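Local coordinates for RNA-directed RNA polymerase (Infectious pancreatic necrosis virus, PDB 3ZED), which probably copies the viral RNA genome as an RNA-dependent RNA polymerase, found both free and covalently attached to the genomic RNA, at residues 198-210 / 698-710. Sequence-based numbering, arbitrary orientation.
With K (potassium ion), chain L.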
ATOM      1  N   ALA B 198     -19.385  -6.332  -2.844  1.00 49.75           N
ATOM      2  CA  ALA B 198     -19.666  -5.008  -2.286  1.00 49.21           C
ATOM      3  C   ALA B 198     -20.324  -5.118  -0.905  1.00 53.15           C
ATOM      4  O   ALA B 198     -19.972  -4.357  -0.005  1.00 53.00           O
ATOM      5  CB  ALA B 198     -20.557  -4.218  -3.235  1.00 50.90           C
ATOM      6  N   LYS B 199     -21.237  -6.091  -0.730  1.00 50.98           N
ATOM      7  CA  LYS B 199     -21.920  -6.351   0.541  1.00 50.54           C
ATOM      8  C   LYS B 199     -20.914  -6.844   1.603  1.00 51.86           C
ATOM      9  O   LYS B 199     -21.064  -6.511   2.776  1.00 50.51           O
ATOM     10  CB  LYS B 199     -23.069  -7.366   0.362  1.00 53.15           C
ATOM     11  CG  LYS B 199     -24.250  -6.868  -0.488  1.00 58.41           C
ATOM     12  CD  LYS B 199     -24.924  -5.576   0.017  1.00 57.46           C
ATOM     13  CE  LYS B 199     -25.707  -5.772   1.293  1.00 62.90           C
ATOM     14  NZ  LYS B 199     -26.321  -4.509   1.762  1.00 78.94           N
ATOM     15  N   LEU B 200     -19.881  -7.608   1.187  1.00 46.89           N
ATOM     16  CA  LEU B 200     -18.844  -8.080   2.104  1.00 44.76           C
ATOM     17  C   LEU B 200     -17.950  -6.903   2.482  1.00 48.06           C
ATOM     18  O   LEU B 200     -17.680  -6.694   3.663  1.00 47.45           O
ATOM     19  CB  LEU B 200     -18.006  -9.216   1.494  1.00 44.05           C
ATOM     20  CG  LEU B 200     -18.695 -10.554   1.210  1.00 49.81           C
ATOM     21  CD1 LEU B 200     -17.832 -11.412   0.306  1.00 49.16           C
ATOM     22  CD2 LEU B 200     -19.021 -11.318   2.499  1.00 52.52           C
ATOM     23  N   LEU B 201     -17.552  -6.090   1.478  1.00 43.65           N
ATOM     24  CA  LEU B 201     -16.702  -4.914   1.668  1.00 41.61           C
ATOM     25  C   LEU B 201     -17.393  -3.856   2.501  1.00 45.40           C
ATOM     26  O   LEU B 201     -16.712  -3.093   3.159  1.00 44.20           O
ATOM     27  CB  LEU B 201     -16.231  -4.328   0.328  1.00 41.21           C
ATOM     28  CG  LEU B 201     -15.243  -5.185  -0.459  1.00 44.10           C
ATOM     29  CD1 LEU B 201     -15.198  -4.774  -1.909  1.00 43.24           C
ATOM     30  CD2 LEU B 201     -13.838  -5.179   0.204  1.00 43.21           C
ATOM     31  N   GLU B 202     -18.735  -3.825   2.528  1.00 45.28           N
ATOM     32  CA  GLU B 202     -19.448  -2.863   3.387  1.00 44.77           C
ATOM     33  C   GLU B 202     -19.098  -3.129   4.857  1.00 48.01           C
ATOM     34  O   GLU B 202     -19.061  -2.201   5.664  1.00 48.27           O
ATOM     35  CB  GLU B 202     -20.953  -2.961   3.175  1.00 47.55           C
ATOM     36  CG  GLU B 202     -21.456  -2.242   1.933  1.00 52.14           C
ATOM     37  CD  GLU B 202     -22.952  -2.362   1.684  1.00 67.02           C
ATOM     38  OE1 GLU B 202     -23.632  -3.101   2.432  1.00 57.98           O
ATOM     39  OE2 GLU B 202     -23.451  -1.691   0.753  1.00 51.47           O
ATOM     40  N   GLN B 203     -18.785  -4.398   5.174  1.00 43.17           N
ATOM     41  CA  GLN B 203     -18.412  -4.872   6.498  1.00 42.98           C
ATOM     42  C   GLN B 203     -16.885  -4.850   6.738  1.00 47.33           C
ATOM     43  O   GLN B 203     -16.460  -4.365   7.793  1.00 47.02           O
ATOM     44  CB  GLN B 203     -18.949  -6.302   6.748  1.00 44.64           C
ATOM     45  CG  GLN B 203     -20.464  -6.487   6.555  1.00 53.61           C
ATOM     46  CD  GLN B 203     -21.288  -5.449   7.291  1.00 68.61           C
ATOM     47  OE1 GLN B 203     -21.014  -5.105   8.456  1.00 60.37           O
ATOM     48  NE2 GLN B 203     -22.310  -4.919   6.616  1.00 54.72           N
ATOM     49  N   THR B 204     -16.072  -5.419   5.801  1.00 42.04           N
ATOM     50  CA  THR B 204     -14.605  -5.555   5.949  1.00 39.10           C
ATOM     51  C   THR B 204     -13.859  -4.278   5.570  1.00 41.75           C
ATOM     52  O   THR B 204     -12.734  -4.077   6.031  1.00 39.54           O
ATOM     53  CB  THR B 204     -14.097  -6.731   5.124  1.00 40.36           C
ATOM     54  OG1 THR B 204     -14.232  -6.392   3.738  1.00 42.91           O
ATOM     55  CG2 THR B 204     -14.856  -8.027   5.426  1.00 36.17           C
ATOM     56  N   LEU B 205     -14.456  -3.434   4.726  1.00 41.28           N
ATOM     57  CA  LEU B 205     -13.858  -2.146   4.353  1.00 41.36           C
ATOM     58  C   LEU B 205     -14.947  -1.065   4.309  1.00 46.20           C
ATOM     59  O   LEU B 205     -15.303  -0.598   3.224  1.00 46.89           O
ATOM     60  CB  LEU B 205     -13.061  -2.210   3.033  1.00 40.72           C
ATOM     61  CG  LEU B 205     -12.151  -1.007   2.742  1.00 43.71           C
ATOM     62  CD1 LEU B 205     -10.815  -1.119   3.450  1.00 42.15           C
ATOM     63  CD2 LEU B 205     -11.919  -0.873   1.286  1.00 47.10           C
ATOM     64  N   PRO B 206     -15.511  -0.652   5.477  1.00 42.04           N
ATOM     65  CA  PRO B 206     -16.547   0.401   5.454  1.00 42.51           C
ATOM     66  C   PRO B 206     -15.977   1.722   4.943  1.00 46.05           C
ATOM     67  O   PRO B 206     -14.858   2.114   5.321  1.00 45.54           O
ATOM     68  CB  PRO B 206     -16.970   0.512   6.920  1.00 44.40           C
ATOM     69  CG  PRO B 206     -15.813  -0.022   7.711  1.00 47.17           C
ATOM     70  CD  PRO B 206     -15.247  -1.115   6.856  1.00 42.07           C
ATOM     71  N   ILE B 207     -16.702   2.360   4.020  1.00 40.75           N
ATOM     72  CA  ILE B 207     -16.261   3.628   3.447  1.00 39.42           C
ATOM     73  C   ILE B 207     -17.351   4.686   3.557  1.00 47.50           C
ATOM     74  O   ILE B 207     -18.540   4.366   3.612  1.00 49.23           O
ATOM     75  CB  ILE B 207     -15.776   3.497   1.966  1.00 40.25           C
ATOM     76  CG1 ILE B 207     -16.903   2.982   1.010  1.00 42.34           C
ATOM     77  CG2 ILE B 207     -14.469   2.697   1.866  1.00 37.24           C
ATOM     78  CD1 ILE B 207     -16.673   3.130  -0.509  1.00 39.47           C
ATOM     79  N   ASN B 208     -16.932   5.950   3.551  1.00 44.57           N
ATOM     80  CA  ASN B 208     -17.838   7.088   3.471  1.00 46.02           C
ATOM     81  C   ASN B 208     -17.740   7.650   2.073  1.00 49.47           C
ATOM     82  O   ASN B 208     -16.858   7.242   1.308  1.00 46.26           O
ATOM     83  CB  ASN B 208     -17.483   8.153   4.510  1.00 48.96           C
ATOM     84  CG  ASN B 208     -17.921   7.798   5.886  1.00 63.11           C
ATOM     85  OD1 ASN B 208     -19.110   7.567   6.136  1.00 55.80           O
ATOM     86  ND2 ASN B 208     -16.973   7.771   6.808  1.00 53.87           N
ATOM     87  N   THR B 209     -18.615   8.605   1.734  1.00 48.40           N
ATOM     88  CA  THR B 209     -18.522   9.233   0.423  1.00 48.62           C
ATOM     89  C   THR B 209     -17.418  10.279   0.491  1.00 53.22           C
ATOM     90  O   THR B 209     -17.169  10.777   1.604  1.00 52.83           O
ATOM     91  CB  THR B 209     -19.866   9.902   0.032  1.00 55.45           C
ATOM     92  OG1 THR B 209     -20.075  11.037   0.875  1.00 57.67           O
ATOM     93  CG2 THR B 209     -21.068   8.940   0.040  1.00 48.50           C
ATOM     94  N   PRO B 210     -16.804  10.721  -0.641  1.00 49.04           N
ATOM     95  CA  PRO B 210     -15.894  11.881  -0.552  1.00 48.05           C
ATOM     96  C   PRO B 210     -16.651  13.106  -0.026  1.00 52.60           C
ATOM     97  O   PRO B 210     -17.885  13.143  -0.120  1.00 53.55           O
ATOM     98  CB  PRO B 210     -15.465  12.110  -2.008  1.00 49.69           C
ATOM     99  CG  PRO B 210     -15.749  10.809  -2.707  1.00 54.37           C
ATOM    100  CD  PRO B 210     -16.960  10.263  -2.039  1.00 50.42           C
ATOM    101  N   THR B 698     -21.152   0.135  11.028  1.00 55.01           N
ATOM    102  CA  THR B 698     -20.674   0.524   9.690  1.00 53.42           C
ATOM    103  C   THR B 698     -21.664   1.498   8.985  1.00 58.82           C
ATOM    104  O   THR B 698     -22.863   1.437   9.267  1.00 59.95           O
ATOM    105  CB  THR B 698     -20.444  -0.719   8.812  1.00 55.46           C
ATOM    106  OG1 THR B 698     -21.641  -1.516   8.788  1.00 51.22           O
ATOM    107  CG2 THR B 698     -19.215  -1.538   9.240  1.00 44.76           C
ATOM    108  N   PRO B 699     -21.195   2.389   8.073  1.00 54.50           N
ATOM    109  CA  PRO B 699     -22.132   3.299   7.375  1.00 55.49           C
ATOM    110  C   PRO B 699     -23.218   2.577   6.561  1.00 60.84           C
ATOM    111  O   PRO B 699     -24.355   3.037   6.559  1.00 63.02           O
ATOM    112  CB  PRO B 699     -21.217   4.108   6.451  1.00 56.16           C
ATOM    113  CG  PRO B 699     -19.860   3.991   7.046  1.00 57.98           C
ATOM    114  CD  PRO B 699     -19.802   2.628   7.641  1.00 53.06           C
ATOM    115  N   ARG B 700     -22.892   1.454   5.902  1.00 56.56           N
ATOM    116  CA  ARG B 700     -23.866   0.667   5.138  1.00 57.66           C
ATOM    117  C   ARG B 700     -24.144  -0.648   5.859  1.00 63.37           C
ATOM    118  O   ARG B 700     -23.235  -1.194   6.500  1.00 61.28           O
ATOM    119  CB  ARG B 700     -23.403   0.410   3.698  1.00 56.38           C
ATOM    120  CG  ARG B 700     -22.890   1.641   2.977  1.00 63.82           C
ATOM    121  CD  ARG B 700     -23.822   2.149   1.893  1.00 67.20           C
ATOM    122  NE  ARG B 700     -23.290   3.382   1.322  1.00 70.59           N
ATOM    123  CZ  ARG B 700     -23.872   4.107   0.372  1.00 83.69           C
ATOM    124  NH1 ARG B 700     -25.043   3.729  -0.144  1.00 67.19           N
ATOM    125  NH2 ARG B 700     -23.296   5.220  -0.063  1.00 64.10           N
ATOM    126  N   SER B 701     -25.410  -1.144   5.776  1.00 63.02           N
ATOM    127  CA  SER B 701     -25.912  -2.356   6.461  1.00 64.07           C
ATOM    128  C   SER B 701     -25.384  -2.367   7.924  1.00 67.16           C
ATOM    129  O   SER B 701     -24.619  -3.269   8.286  1.00 65.90           O
ATOM    130  CB  SER B 701     -25.518  -3.625   5.704  1.00 67.01           C
ATOM    131  OG  SER B 701     -25.967  -3.592   4.360  1.00 77.63           O
ATOM    132  N   PRO B 702     -25.700  -1.305   8.726  1.00 63.71           N
ATOM    133  CA  PRO B 702     -25.135  -1.208  10.080  1.00 62.93           C
ATOM    134  C   PRO B 702     -25.476  -2.358  11.024  1.00 68.82           C
ATOM    135  O   PRO B 702     -24.615  -2.770  11.807  1.00 67.54           O
ATOM    136  CB  PRO B 702     -25.724   0.098  10.629  1.00 66.04           C
ATOM    137  CG  PRO B 702     -26.228   0.849   9.458  1.00 71.18           C
ATOM    138  CD  PRO B 702     -26.587  -0.154   8.429  1.00 67.04           C
ATOM    139  N   LYS B 703     -26.717  -2.853  10.974  1.00 67.98           N
ATOM    140  CA  LYS B 703     -27.194  -3.899  11.876  1.00 68.94           C
ATOM    141  C   LYS B 703     -26.703  -5.285  11.474  1.00 71.91           C
ATOM    142  O   LYS B 703     -26.737  -6.198  12.300  1.00 73.66           O
ATOM    143  CB  LYS B 703     -28.729  -3.883  11.957  1.00 74.32           C
ATOM    144  N   LYS B 704     -26.234  -5.449  10.232  1.00 65.62           N
ATOM    145  CA  LYS B 704     -25.751  -6.742   9.742  1.00 64.02           C
ATOM    146  C   LYS B 704     -24.296  -6.998  10.105  1.00 64.39           C
ATOM    147  O   LYS B 704     -23.465  -6.101  10.015  1.00 62.21           O
ATOM    148  CB  LYS B 704     -25.921  -6.849   8.219  1.00 66.44           C
ATOM    149  CG  LYS B 704     -27.382  -6.827   7.757  1.00 68.20           C
ATOM    150  CD  LYS B 704     -27.574  -7.485   6.390  1.00 82.74           C
ATOM    151  CE  LYS B 704     -27.953  -8.954   6.468  1.00103.78           C
ATOM    152  NZ  LYS B 704     -29.308  -9.167   7.051  1.00116.97           N
ATOM    153  N   THR B 705     -23.991  -8.233  10.518  1.00 59.85           N
ATOM    154  CA  THR B 705     -22.632  -8.681  10.801  1.00 56.56           C
ATOM    155  C   THR B 705     -22.086  -9.312   9.517  1.00 61.03           C
ATOM    156  O   THR B 705     -22.869  -9.647   8.630  1.00 62.62           O
ATOM    157  CB  THR B 705     -22.610  -9.678  11.980  1.00 57.74           C
ATOM    158  OG1 THR B 705     -23.399 -10.834  11.647  1.00 58.23           O
ATOM    159  CG2 THR B 705     -23.070  -9.059  13.297  1.00 51.86           C
ATOM    160  N   LEU B 706     -20.763  -9.525   9.432  1.00 57.33           N
ATOM    161  CA  LEU B 706     -20.116 -10.180   8.291  1.00 55.74           C
ATOM    162  C   LEU B 706     -20.714 -11.582   8.072  1.00 62.26           C
ATOM    163  O   LEU B 706     -20.943 -11.986   6.932  1.00 62.33           O
ATOM    164  CB  LEU B 706     -18.598 -10.260   8.552  1.00 53.07           C
ATOM    165  CG  LEU B 706     -17.754 -11.111   7.588  1.00 55.51           C
ATOM    166  CD1 LEU B 706     -17.756 -10.541   6.154  1.00 55.45           C
ATOM    167  CD2 LEU B 706     -16.354 -11.266   8.105  1.00 51.78           C
ATOM    168  N   ASP B 707     -21.005 -12.289   9.181  1.00 61.47           N
ATOM    169  CA  ASP B 707     -21.568 -13.637   9.228  1.00 63.18           C
ATOM    170  C   ASP B 707     -22.967 -13.685   8.591  1.00 68.74           C
ATOM    171  O   ASP B 707     -23.235 -14.586   7.793  1.00 69.49           O
ATOM    172  CB  ASP B 707     -21.609 -14.140  10.680  1.00 66.02           C
ATOM    173  CG  ASP B 707     -20.260 -14.089  11.374  1.00 81.39           C
ATOM    174  OD1 ASP B 707     -19.794 -12.966  11.680  1.00 83.94           O
ATOM    175  OD2 ASP B 707     -19.663 -15.171  11.598  1.00 88.92           O
ATOM    176  N   GLU B 708     -23.839 -12.698   8.906  1.00 65.31           N
ATOM    177  CA  GLU B 708     -25.198 -12.609   8.345  1.00 65.96           C
ATOM    178  C   GLU B 708     -25.136 -12.348   6.847  1.00 66.42           C
ATOM    179  O   GLU B 708     -25.931 -12.913   6.102  1.00 68.43           O
ATOM    180  CB  GLU B 708     -26.025 -11.524   9.058  1.00 68.39           C
ATOM    181  CG  GLU B 708     -26.381 -11.913  10.485  1.00 84.00           C
ATOM    182  CD  GLU B 708     -27.002 -10.849  11.372  1.00109.33           C
ATOM    183  OE1 GLU B 708     -26.557  -9.679  11.323  1.00100.01           O
ATOM    184  OE2 GLU B 708     -27.921 -11.200  12.146  1.00110.71           O
ATOM    185  N   VAL B 709     -24.172 -11.524   6.405  1.00 58.63           N
ATOM    186  CA  VAL B 709     -23.954 -11.188   4.992  1.00 56.66           C
ATOM    187  C   VAL B 709     -23.499 -12.457   4.232  1.00 59.35           C
ATOM    188  O   VAL B 709     -24.027 -12.736   3.155  1.00 59.33           O
ATOM    189  CB  VAL B 709     -22.963  -9.997   4.814  1.00 57.55           C
ATOM    190  CG1 VAL B 709     -22.662  -9.737   3.339  1.00 56.08           C
ATOM    191  CG2 VAL B 709     -23.493  -8.728   5.485  1.00 57.43           C
ATOM    192  N   THR B 710     -22.572 -13.240   4.823  1.00 55.95           N
ATOM    193  CA  THR B 710     -22.052 -14.483   4.228  1.00 55.87           C
ATOM    194  C   THR B 710     -23.169 -15.529   4.067  1.00 63.63           C
ATOM    195  O   THR B 710     -23.239 -16.172   3.017  1.00 64.10           O
ATOM    196  CB  THR B 710     -20.874 -15.044   5.043  1.00 56.06           C
ATOM    197  OG1 THR B 710     -19.834 -14.072   5.078  1.00 53.87           O
ATOM    198  CG2 THR B 710     -20.307 -16.314   4.443  1.00 54.25           C
TER
HETATM  199  K     K L1003     -22.605  -3.721  10.216  1.00 56.58           K
HETATM  200  O   HOH W   1     -21.309  -2.640  12.389  1.00 45.56           O
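Gln203 and the loop 698-704 meet at a potassium ion, a worked example of a cation that lets carbonyl oxygens gather where they would otherwise repel. Gln203 OE1 binds the ion at 2.8 Å and lies 3.1 Å from Lys704 O, a second ligand. Thr698 OG1, the carbonyls of Ser701 and Pro702 and one water complete the set. A bend at chi2 (-50°) turns the Gln203 amide towards the loop, and its other end donates from NE2 to Ser701 O, with the acceptor close to the amide plane and the N-H...O angle 160°. The amide thus reaches the metal directly and grips one of its ligands as well. Thr698 OG1, itself a ligand, donates its proton to Arg700 O (2.8 Å) in the second shell, which probably leaves a lone pair for the ion.

One turn back, Lys199 folds at chi2 and chi3 so that NZ donates a hydrogen bond to Ser701 OG (2.8 Å) and forms a salt bridge on the syn side of Glu202 OE1. The Glu202 carboxylate lies against Arg700 CB (CD to CB 3.5 Å), while its other oxygen pairs with Arg425 of helix 412-426.

Beyond the ion, helices 198-204 and 706-710 run antiparallel (174°). Leu706 CD1 fits against Leu200 CD2 and Thr204 CG2, and Val709 sets CG1 on the Lys199 backbone carbonyl and CG2 on Gln203 CG. At the far end Pro206 CB rests on Pro699 CD. Four of the six ligands are carbonyl oxygens and none is charged, so the ion probably ties helix 194-204 to the C-terminal region by ion-dipole attraction.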